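Local coordinates for peroxidase (Cellulomonas bogoriensis 69B4 = DSM 16987, PDB 6QZO), which binds heme b and probably acts as a peroxidase of the dye-decolorizing (DyP-type) family, at residues G228-L240 against S324-D336. Sequence-based numbering, arbitrary orientation.
Sequences GTSMVVRRIAMNL and SGLLFVTYQRDVD. With HEM (protoporphyrin IX containing Fe), chain I.
Gln332 O is gripped twice by Ser230, whose backbone N (2.9 Å) and hydroxyl OG reach it from opposite faces of the carbonyl plane, OG well above that plane. Ser230 OG accepts in turn from Gln332 NE2 at 2.9 Å, a fairly straight bond lying in the amide plane. With CG between its backbone N and carbonyl carbon (chi1 56°) and a bend at chi2, the Gln332 chain turns back toward Thr330 while its amide leans across to the 229-238 strand, and Thr330 OG1 donates to a lone pair of Gln332 OE1 at 2.8 Å. Replacing Gln332 with an alanine is likely to leave the Thr330 hydroxyl without this acceptor and Ser230 OG without its amide donor, in a buried setting.

From this end the strands run antiparallel, joined by backbone bonds at the hydrogen-bonded pairs through Ile236 and Leu326, then by Met238 N to Ser324 O. One face carries Val232, Thr330, Ile236, Leu326 and Phe328 and looks to the heme. The Phe328 ring lies between Thr330 CG2 on one face and the porphyrin on the other, with Phe328 CE2 3.2 Å from HEM C3C. Beside it, Ile236 CD1 packs on Phe328 CB (3.7 Å) and on the heme methyl CMC, while Leu326 CD2 meets the pyrrole carbon C3B. On the opposite face Met231 lies alongside Tyr331, its sulfur 5.1 Å from the ring centroid in an oblique Met-aromatic contact, and Tyr331 OH is hydrogen-bonded to Gln146 OE1.

The two strands are the central pair of the four-stranded antiparallel sheet of the C-terminal ferredoxin-like half, characteristic of DyP-type peroxidases. Strand 356-366 flanks 229-238, and strand 306-314, bearing the heme-binding Arg307 beside Phe328, flanks 323-332.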
ATOM      1  N   GLY A 228      -1.596  20.826  22.079  1.00 22.39           N
ATOM      2  CA  GLY A 228      -2.392  20.215  21.005  1.00 22.35           C
ATOM      3  C   GLY A 228      -2.422  21.101  19.772  1.00 22.70           C
ATOM      4  O   GLY A 228      -1.666  22.095  19.699  1.00 23.23           O
ATOM      5  N   THR A 229      -3.279  20.753  18.823  1.00 22.47           N
ATOM      6  CA  THR A 229      -3.309  21.382  17.488  1.00 22.20           C
ATOM      7  C   THR A 229      -4.630  20.995  16.825  1.00 21.79           C
ATOM      8  O   THR A 229      -5.467  20.347  17.484  1.00 21.30           O
ATOM      9  CB  THR A 229      -2.061  20.975  16.681  1.00 22.50           C
ATOM     10  OG1 THR A 229      -1.977  21.755  15.481  1.00 23.08           O
ATOM     11  CG2 THR A 229      -2.047  19.502  16.333  1.00 21.70           C
ATOM     12  N   SER A 230      -4.806  21.436  15.584  1.00 21.62           N
ATOM     13  CA  SER A 230      -5.931  21.053  14.706  1.00 21.54           C
ATOM     14  C   SER A 230      -5.352  20.288  13.524  1.00 20.94           C
ATOM     15  O   SER A 230      -4.185  20.536  13.181  1.00 21.06           O
ATOM     16  CB  SER A 230      -6.708  22.253  14.262  1.00 21.88           C
ATOM     17  OG  SER A 230      -5.963  23.019  13.339  1.00 22.26           O
ATOM     18  N   MET A 231      -6.138  19.373  12.980  1.00 20.46           N
ATOM     19  CA  MET A 231      -5.755  18.496  11.856  1.00 20.32           C
ATOM     20  C   MET A 231      -6.819  18.624  10.770  1.00 19.74           C
ATOM     21  O   MET A 231      -8.002  18.503  11.099  1.00 19.54           O
ATOM     22  CB  MET A 231      -5.662  17.045  12.324  1.00 20.58           C
ATOM     23  CG  MET A 231      -5.513  16.048  11.192  1.00 20.50           C
ATOM     24  SD  MET A 231      -5.412  14.384  11.918  1.00 21.32           S
ATOM     25  CE  MET A 231      -5.666  13.398  10.455  1.00 20.90           C
ATOM     26  N   VAL A 232      -6.383  18.895   9.540  1.00 19.29           N
ATOM     27  CA  VAL A 232      -7.229  18.846   8.312  1.00 18.56           C
ATOM     28  C   VAL A 232      -6.751  17.660   7.474  1.00 18.09           C
ATOM     29  O   VAL A 232      -5.534  17.533   7.289  1.00 18.30           O
ATOM     30  CB  VAL A 232      -7.135  20.155   7.517  1.00 18.50           C
ATOM     31  CG1 VAL A 232      -7.737  20.015   6.130  1.00 18.32           C
ATOM     32  CG2 VAL A 232      -7.769  21.305   8.271  1.00 18.51           C
ATOM     33  N   VAL A 233      -7.693  16.846   6.994  1.00 17.34           N
ATOM     34  CA  VAL A 233      -7.460  15.798   5.971  1.00 16.59           C
ATOM     35  C   VAL A 233      -8.340  16.111   4.766  1.00 16.39           C
ATOM     36  O   VAL A 233      -9.570  15.978   4.896  1.00 16.28           O
ATOM     37  CB  VAL A 233      -7.758  14.394   6.520  1.00 16.70           C
ATOM     38  CG1 VAL A 233      -7.519  13.306   5.496  1.00 16.46           C
ATOM     39  CG2 VAL A 233      -6.937  14.119   7.761  1.00 16.90           C
ATOM     40  N   ARG A 234      -7.714  16.538   3.664  1.00 16.15           N
ATOM     41  CA  ARG A 234      -8.342  16.607   2.325  1.00 16.19           C
ATOM     42  C   ARG A 234      -7.789  15.454   1.485  1.00 16.00           C
ATOM     43  O   ARG A 234      -6.549  15.365   1.320  1.00 16.76           O
ATOM     44  CB  ARG A 234      -8.033  17.934   1.639  1.00 16.36           C
ATOM     45  CG  ARG A 234      -8.426  19.163   2.434  1.00 16.68           C
ATOM     46  CD  ARG A 234      -9.892  19.506   2.323  1.00 16.81           C
ATOM     47  NE  ARG A 234     -10.225  20.263   1.148  1.00 17.09           N
ATOM     48  CZ  ARG A 234     -11.421  20.763   0.876  1.00 17.07           C
ATOM     49  NH1 ARG A 234     -12.460  20.540   1.670  1.00 17.19           N
ATOM     50  NH2 ARG A 234     -11.557  21.466  -0.232  1.00 17.14           N
ATOM     51  N   ARG A 235      -8.670  14.582   1.017  1.00 15.85           N
ATOM     52  CA  ARG A 235      -8.369  13.585  -0.037  1.00 15.84           C
ATOM     53  C   ARG A 235      -8.507  14.320  -1.366  1.00 16.48           C
ATOM     54  O   ARG A 235      -9.647  14.721  -1.699  1.00 17.22           O
ATOM     55  CB  ARG A 235      -9.339  12.408   0.057  1.00 15.36           C
ATOM     56  CG  ARG A 235      -8.900  11.182  -0.722  1.00 15.17           C
ATOM     57  CD  ARG A 235      -9.916  10.070  -0.626  1.00 14.85           C
ATOM     58  NE  ARG A 235      -9.580   8.903  -1.421  1.00 14.77           N
ATOM     59  CZ  ARG A 235      -8.673   7.983  -1.108  1.00 14.61           C
ATOM     60  NH1 ARG A 235      -7.942   8.087  -0.009  1.00 14.34           N
ATOM     61  NH2 ARG A 235      -8.482   6.941  -1.904  1.00 14.86           N
ATOM     62  N   ILE A 236      -7.400  14.572  -2.060  1.00 16.79           N
ATOM     63  CA  ILE A 236      -7.426  15.413  -3.292  1.00 17.45           C
ATOM     64  C   ILE A 236      -6.995  14.529  -4.460  1.00 17.67           C
ATOM     65  O   ILE A 236      -5.823  14.126  -4.504  1.00 17.47           O
ATOM     66  CB  ILE A 236      -6.573  16.693  -3.167  1.00 17.49           C
ATOM     67  CG1 ILE A 236      -6.809  17.407  -1.835  1.00 17.31           C
ATOM     68  CG2 ILE A 236      -6.862  17.618  -4.337  1.00 17.85           C
ATOM     69  CD1 ILE A 236      -5.912  18.615  -1.630  1.00 17.62           C
ATOM     70  N   ALA A 237      -7.952  14.247  -5.353  1.00 17.96           N
ATOM     71  CA  ALA A 237      -7.769  13.381  -6.533  1.00 18.18           C
ATOM     72  C   ALA A 237      -6.983  14.149  -7.599  1.00 18.23           C
ATOM     73  O   ALA A 237      -7.221  15.384  -7.759  1.00 18.47           O
ATOM     74  CB  ALA A 237      -9.108  12.944  -7.034  1.00 18.49           C
ATOM     75  N   MET A 238      -6.077  13.454  -8.293  1.00 18.04           N
ATOM     76  CA  MET A 238      -5.314  14.006  -9.446  1.00 18.10           C
ATOM     77  C   MET A 238      -5.901  13.423 -10.728  1.00 18.10           C
ATOM     78  O   MET A 238      -6.035  12.195 -10.830  1.00 17.14           O
ATOM     79  CB  MET A 238      -3.832  13.658  -9.349  1.00 18.09           C
ATOM     80  CG  MET A 238      -3.144  14.292  -8.188  1.00 17.79           C
ATOM     81  SD  MET A 238      -1.569  13.458  -7.847  1.00 18.11           S
ATOM     82  CE  MET A 238      -0.782  14.718  -6.839  1.00 17.71           C
ATOM     83  N   ASN A 239      -6.302  14.293 -11.652  1.00 18.76           N
ATOM     84  CA  ASN A 239      -6.728  13.849 -13.000  1.00 19.30           C
ATOM     85  C   ASN A 239      -5.453  13.663 -13.816  1.00 19.27           C
ATOM     86  O   ASN A 239      -5.080  14.586 -14.544  1.00 19.82           O
ATOM     87  CB  ASN A 239      -7.726  14.823 -13.615  1.00 20.18           C
ATOM     88  CG  ASN A 239      -8.470  14.194 -14.765  1.00 21.10           C
ATOM     89  OD1 ASN A 239      -8.009  13.193 -15.316  1.00 22.29           O
ATOM     90  ND2 ASN A 239      -9.607  14.760 -15.132  1.00 21.31           N
ATOM     91  N   LEU A 240      -4.764  12.535 -13.646  1.00 19.22           N
ATOM     92  CA  LEU A 240      -3.483  12.279 -14.360  1.00 19.46           C
ATOM     93  C   LEU A 240      -3.736  12.158 -15.869  1.00 20.01           C
ATOM     94  O   LEU A 240      -2.839  12.559 -16.629  1.00 20.71           O
ATOM     95  CB  LEU A 240      -2.796  11.047 -13.766  1.00 18.95           C
ATOM     96  CG  LEU A 240      -2.347  11.215 -12.319  1.00 18.31           C
ATOM     97  CD1 LEU A 240      -1.628   9.970 -11.805  1.00 17.89           C
ATOM     98  CD2 LEU A 240      -1.452  12.439 -12.157  1.00 18.38           C
ATOM     99  N   SER A 324      -5.287   7.936  -8.444  1.00 16.59           N
ATOM    100  CA  SER A 324      -4.110   8.513  -7.760  1.00 16.34           C
ATOM    101  C   SER A 324      -4.467   9.889  -7.216  1.00 16.26           C
ATOM    102  O   SER A 324      -5.379  10.553  -7.793  1.00 16.11           O
ATOM    103  CB  SER A 324      -2.934   8.582  -8.683  1.00 16.82           C
ATOM    104  OG  SER A 324      -2.643   7.291  -9.186  1.00 17.41           O
ATOM    105  N   GLY A 325      -3.787  10.302  -6.144  1.00 16.01           N
ATOM    106  CA  GLY A 325      -3.973  11.653  -5.592  1.00 16.08           C
ATOM    107  C   GLY A 325      -3.081  11.920  -4.403  1.00 16.13           C
ATOM    108  O   GLY A 325      -2.094  11.180  -4.212  1.00 16.43           O
ATOM    109  N   LEU A 326      -3.425  12.955  -3.640  1.00 16.33           N
ATOM    110  CA  LEU A 326      -2.668  13.431  -2.456  1.00 16.49           C
ATOM    111  C   LEU A 326      -3.551  13.248  -1.215  1.00 16.84           C
ATOM    112  O   LEU A 326      -4.737  13.659  -1.266  1.00 16.90           O
ATOM    113  CB  LEU A 326      -2.316  14.901  -2.682  1.00 16.35           C
ATOM    114  CG  LEU A 326      -1.171  15.446  -1.824  1.00 16.39           C
ATOM    115  CD1 LEU A 326       0.162  14.834  -2.237  1.00 16.42           C
ATOM    116  CD2 LEU A 326      -1.108  16.956  -1.895  1.00 16.65           C
ATOM    117  N   LEU A 327      -3.037  12.541  -0.199  1.00 17.25           N
ATOM    118  CA  LEU A 327      -3.570  12.584   1.179  1.00 17.48           C
ATOM    119  C   LEU A 327      -3.029  13.863   1.788  1.00 17.39           C
ATOM    120  O   LEU A 327      -1.918  13.830   2.312  1.00 16.97           O
ATOM    121  CB  LEU A 327      -3.103  11.386   2.004  1.00 18.01           C
ATOM    122  CG  LEU A 327      -3.716  10.037   1.663  1.00 18.07           C
ATOM    123  CD1 LEU A 327      -3.580   9.073   2.841  1.00 17.88           C
ATOM    124  CD2 LEU A 327      -5.180  10.163   1.259  1.00 18.11           C
ATOM    125  N   PHE A 328      -3.778  14.942   1.641  1.00 17.96           N
ATOM    126  CA  PHE A 328      -3.344  16.284   2.096  1.00 18.20           C
ATOM    127  C   PHE A 328      -3.720  16.424   3.567  1.00 18.52           C
ATOM    128  O   PHE A 328      -4.896  16.739   3.866  1.00 19.09           O
ATOM    129  CB  PHE A 328      -3.970  17.361   1.222  1.00 18.23           C
ATOM    130  CG  PHE A 328      -3.288  18.686   1.365  1.00 18.18           C
ATOM    131  CD1 PHE A 328      -1.928  18.801   1.141  1.00 18.46           C
ATOM    132  CD2 PHE A 328      -4.000  19.810   1.716  1.00 18.33           C
ATOM    133  CE1 PHE A 328      -1.296  20.020   1.238  1.00 18.64           C
ATOM    134  CE2 PHE A 328      -3.363  21.031   1.850  1.00 18.44           C
ATOM    135  CZ  PHE A 328      -2.019  21.130   1.614  1.00 18.75           C
ATOM    136  N   VAL A 329      -2.756  16.161   4.447  1.00 18.31           N
ATOM    137  CA  VAL A 329      -2.906  16.278   5.928  1.00 18.35           C
ATOM    138  C   VAL A 329      -2.172  17.549   6.346  1.00 18.71           C
ATOM    139  O   VAL A 329      -0.986  17.669   6.001  1.00 19.03           O
ATOM    140  CB  VAL A 329      -2.320  15.041   6.636  1.00 18.46           C
ATOM    141  CG1 VAL A 329      -2.527  15.101   8.147  1.00 18.54           C
ATOM    142  CG2 VAL A 329      -2.888  13.743   6.076  1.00 18.15           C
ATOM    143  N   THR A 330      -2.848  18.482   7.024  1.00 18.79           N
ATOM    144  CA  THR A 330      -2.222  19.726   7.563  1.00 18.74           C
ATOM    145  C   THR A 330      -2.503  19.839   9.064  1.00 18.74           C
ATOM    146  O   THR A 330      -3.559  19.384   9.509  1.00 18.45           O
ATOM    147  CB  THR A 330      -2.686  20.983   6.823  1.00 18.63           C
ATOM    148  OG1 THR A 330      -4.028  21.260   7.224  1.00 18.72           O
ATOM    149  CG2 THR A 330      -2.621  20.852   5.314  1.00 18.96           C
ATOM    150  N   TYR A 331      -1.554  20.420   9.792  1.00 19.38           N
ATOM    151  CA  TYR A 331      -1.638  20.737  11.237  1.00 20.06           C
ATOM    152  C   TYR A 331      -1.394  22.235  11.442  1.00 20.85           C
ATOM    153  O   TYR A 331      -0.467  22.786  10.831  1.00 21.31           O
ATOM    154  CB  TYR A 331      -0.624  19.923  12.028  1.00 19.74           C
ATOM    155  CG  TYR A 331      -0.874  18.440  12.007  1.00 19.16           C
ATOM    156  CD1 TYR A 331      -1.822  17.867  12.835  1.00 18.89           C
ATOM    157  CD2 TYR A 331      -0.142  17.608  11.180  1.00 18.61           C
ATOM    158  CE1 TYR A 331      -2.061  16.508  12.823  1.00 18.50           C
ATOM    159  CE2 TYR A 331      -0.374  16.250  11.146  1.00 18.32           C
ATOM    160  CZ  TYR A 331      -1.337  15.696  11.974  1.00 18.11           C
ATOM    161  OH  TYR A 331      -1.539  14.344  11.983  1.00 18.09           O
ATOM    162  N   GLN A 332      -2.217  22.861  12.283  1.00 21.71           N
ATOM    163  CA  GLN A 332      -2.175  24.323  12.572  1.00 22.56           C
ATOM    164  C   GLN A 332      -2.894  24.593  13.902  1.00 23.79           C
ATOM    165  O   GLN A 332      -3.749  23.765  14.289  1.00 24.67           O
ATOM    166  CB  GLN A 332      -2.792  25.087  11.396  1.00 22.14           C
ATOM    167  CG  GLN A 332      -4.210  24.660  11.043  1.00 21.64           C
ATOM    168  CD  GLN A 332      -4.268  23.407  10.200  1.00 21.11           C
ATOM    169  OE1 GLN A 332      -3.632  23.305   9.151  1.00 21.12           O
ATOM    170  NE2 GLN A 332      -5.049  22.445  10.649  1.00 20.15           N
ATOM    171  N   ARG A 333      -2.575  25.700  14.582  1.00 25.30           N
ATOM    172  CA  ARG A 333      -3.227  26.075  15.869  1.00 26.58           C
ATOM    173  C   ARG A 333      -4.741  26.212  15.639  1.00 25.96           C
ATOM    174  O   ARG A 333      -5.493  25.659  16.442  1.00 26.20           O
ATOM    175  CB  ARG A 333      -2.635  27.368  16.447  1.00 28.55           C
ATOM    176  CG  ARG A 333      -3.138  27.718  17.844  1.00 30.20           C
ATOM    177  CD  ARG A 333      -2.697  29.085  18.363  1.00 31.90           C
ATOM    178  NE  ARG A 333      -2.106  30.034  17.417  1.00 33.73           N
ATOM    179  CZ  ARG A 333      -2.770  30.938  16.683  1.00 35.07           C
ATOM    180  NH1 ARG A 333      -4.086  31.060  16.770  1.00 36.10           N
ATOM    181  NH2 ARG A 333      -2.102  31.732  15.871  1.00 35.78           N
ATOM    182  N   ASP A 334      -5.153  26.893  14.561  1.00 25.62           N
ATOM    183  CA  ASP A 334      -6.559  27.325  14.333  1.00 25.41           C
ATOM    184  C   ASP A 334      -6.890  27.191  12.842  1.00 24.62           C
ATOM    185  O   ASP A 334      -6.339  27.960  12.038  1.00 24.56           O
ATOM    186  CB  ASP A 334      -6.772  28.744  14.877  1.00 26.35           C
ATOM    187  CG  ASP A 334      -8.171  29.322  14.702  1.00 26.89           C
ATOM    188  OD1 ASP A 334      -8.943  28.793  13.870  1.00 27.33           O
ATOM    189  OD2 ASP A 334      -8.471  30.317  15.389  1.00 27.79           O
ATOM    190  N   VAL A 335      -7.791  26.264  12.493  1.00 23.99           N
ATOM    191  CA  VAL A 335      -8.172  25.937  11.082  1.00 23.68           C
ATOM    192  C   VAL A 335      -8.711  27.202  10.400  1.00 23.70           C
ATOM    193  O   VAL A 335      -8.248  27.524   9.299  1.00 22.97           O
ATOM    194  CB  VAL A 335      -9.204  24.797  11.024  1.00 23.44           C
ATOM    195  CG1 VAL A 335      -9.607  24.474   9.594  1.00 23.17           C
ATOM    196  CG2 VAL A 335      -8.705  23.544  11.733  1.00 23.00           C
ATOM    197  N   ASP A 336      -9.650  27.882  11.051  1.00 24.21           N
ATOM    198  CA  ASP A 336     -10.409  29.049  10.509  1.00 24.81           C
ATOM    199  C   ASP A 336      -9.473  30.221  10.215  1.00 24.68           C
ATOM    200  O   ASP A 336      -9.704  30.921   9.218  1.00 24.76           O
ATOM    201  CB  ASP A 336     -11.509  29.492  11.478  1.00 25.60           C
ATOM    202  CG  ASP A 336     -12.788  28.668  11.361  1.00 25.84           C
ATOM    203  OD1 ASP A 336     -13.109  28.248  10.265  1.00 27.17           O
ATOM    204  OD2 ASP A 336     -13.474  28.497  12.358  1.00 27.16           O
TER
HETATM  205  CHA HEM I 401       3.051  24.234  -2.338  1.00 21.48           C
HETATM  206  CHB HEM I 401       1.321  20.536  -4.886  1.00 20.86           C
HETATM  207  CHC HEM I 401      -2.995  21.134  -2.798  1.00 21.18           C
HETATM  208  CHD HEM I 401      -1.155  24.561   0.049  1.00 21.01           C
HETATM  209  C1A HEM I 401       2.933  23.200  -3.225  1.00 21.52           C
HETATM  210  C2A HEM I 401       3.944  22.815  -4.153  1.00 22.09           C
HETATM  211  C3A HEM I 401       3.443  21.782  -4.878  1.00 22.42           C
HETATM  212  C4A HEM I 401       2.150  21.510  -4.381  1.00 21.66           C
HETATM  213  CMA HEM I 401       4.128  21.029  -6.002  1.00 22.73           C
HETATM  214  CAA HEM I 401       5.300  23.468  -4.352  1.00 22.01           C
HETATM  215  CBA HEM I 401       6.403  22.877  -3.474  1.00 22.17           C
HETATM  216  CGA HEM I 401       6.187  23.297  -2.056  1.00 22.43           C
HETATM  217  O1A HEM I 401       5.522  22.517  -1.320  1.00 22.60           O
HETATM  218  O2A HEM I 401       6.650  24.399  -1.647  1.00 22.60           O
HETATM  219  C1B HEM I 401      -0.014  20.404  -4.521  1.00 20.63           C
HETATM  220  C2B HEM I 401      -0.858  19.425  -5.111  1.00 21.56           C
HETATM  221  C3B HEM I 401      -2.093  19.585  -4.532  1.00 20.70           C
HETATM  222  C4B HEM I 401      -1.941  20.699  -3.586  1.00 20.59           C
HETATM  223  CMB HEM I 401      -0.447  18.398  -6.163  1.00 20.86           C
HETATM  224  CAB HEM I 401      -3.340  18.811  -4.688  1.00 20.57           C
HETATM  225  CBB HEM I 401      -3.406  17.627  -5.296  1.00 20.77           C
HETATM  226  C1C HEM I 401      -2.884  22.106  -1.832  1.00 20.77           C
HETATM  227  C2C HEM I 401      -3.940  22.524  -1.023  1.00 20.54           C
HETATM  228  C3C HEM I 401      -3.460  23.511  -0.193  1.00 20.97           C
HETATM  229  C4C HEM I 401      -2.056  23.686  -0.516  1.00 20.39           C
HETATM  230  CMC HEM I 401      -5.365  22.044  -1.009  1.00 20.55           C
HETATM  231  CAC HEM I 401      -4.436  24.092   0.766  1.00 21.34           C
HETATM  232  CBC HEM I 401      -4.187  25.025   1.644  1.00 21.86           C
HETATM  233  C1D HEM I 401       0.169  24.740  -0.401  1.00 20.53           C
HETATM  234  C2D HEM I 401       1.084  25.718   0.215  1.00 21.30           C
HETATM  235  C3D HEM I 401       2.246  25.644  -0.459  1.00 22.12           C
HETATM  236  C4D HEM I 401       2.029  24.602  -1.477  1.00 21.52           C
HETATM  237  CMD HEM I 401       0.833  26.689   1.356  1.00 20.80           C
HETATM  238  CAD HEM I 401       3.509  26.472  -0.197  1.00 22.82           C
HETATM  239  CBD HEM I 401       3.487  27.776  -1.020  1.00 23.71           C
HETATM  240  CGD HEM I 401       4.670  28.714  -0.803  1.00 24.49           C
HETATM  241  O1D HEM I 401       4.714  29.463   0.196  1.00 24.26           O
HETATM  242  O2D HEM I 401       5.614  28.787  -1.640  1.00 25.66           O
HETATM  243  NA  HEM I 401       1.845  22.392  -3.377  1.00 21.20           N
HETATM  244  NB  HEM I 401      -0.692  21.135  -3.635  1.00 20.73           N
HETATM  245  NC  HEM I 401      -1.754  22.808  -1.534  1.00 20.30           N
HETATM  246  ND  HEM I 401       0.790  24.104  -1.405  1.00 21.05           N
HETATM  247 FE   HEM I 401       0.095  22.734  -2.509  1.00 20.92          FE
HETATM  248  O   HOH W   1      -5.113   9.565 -10.842  1.00 23.30           O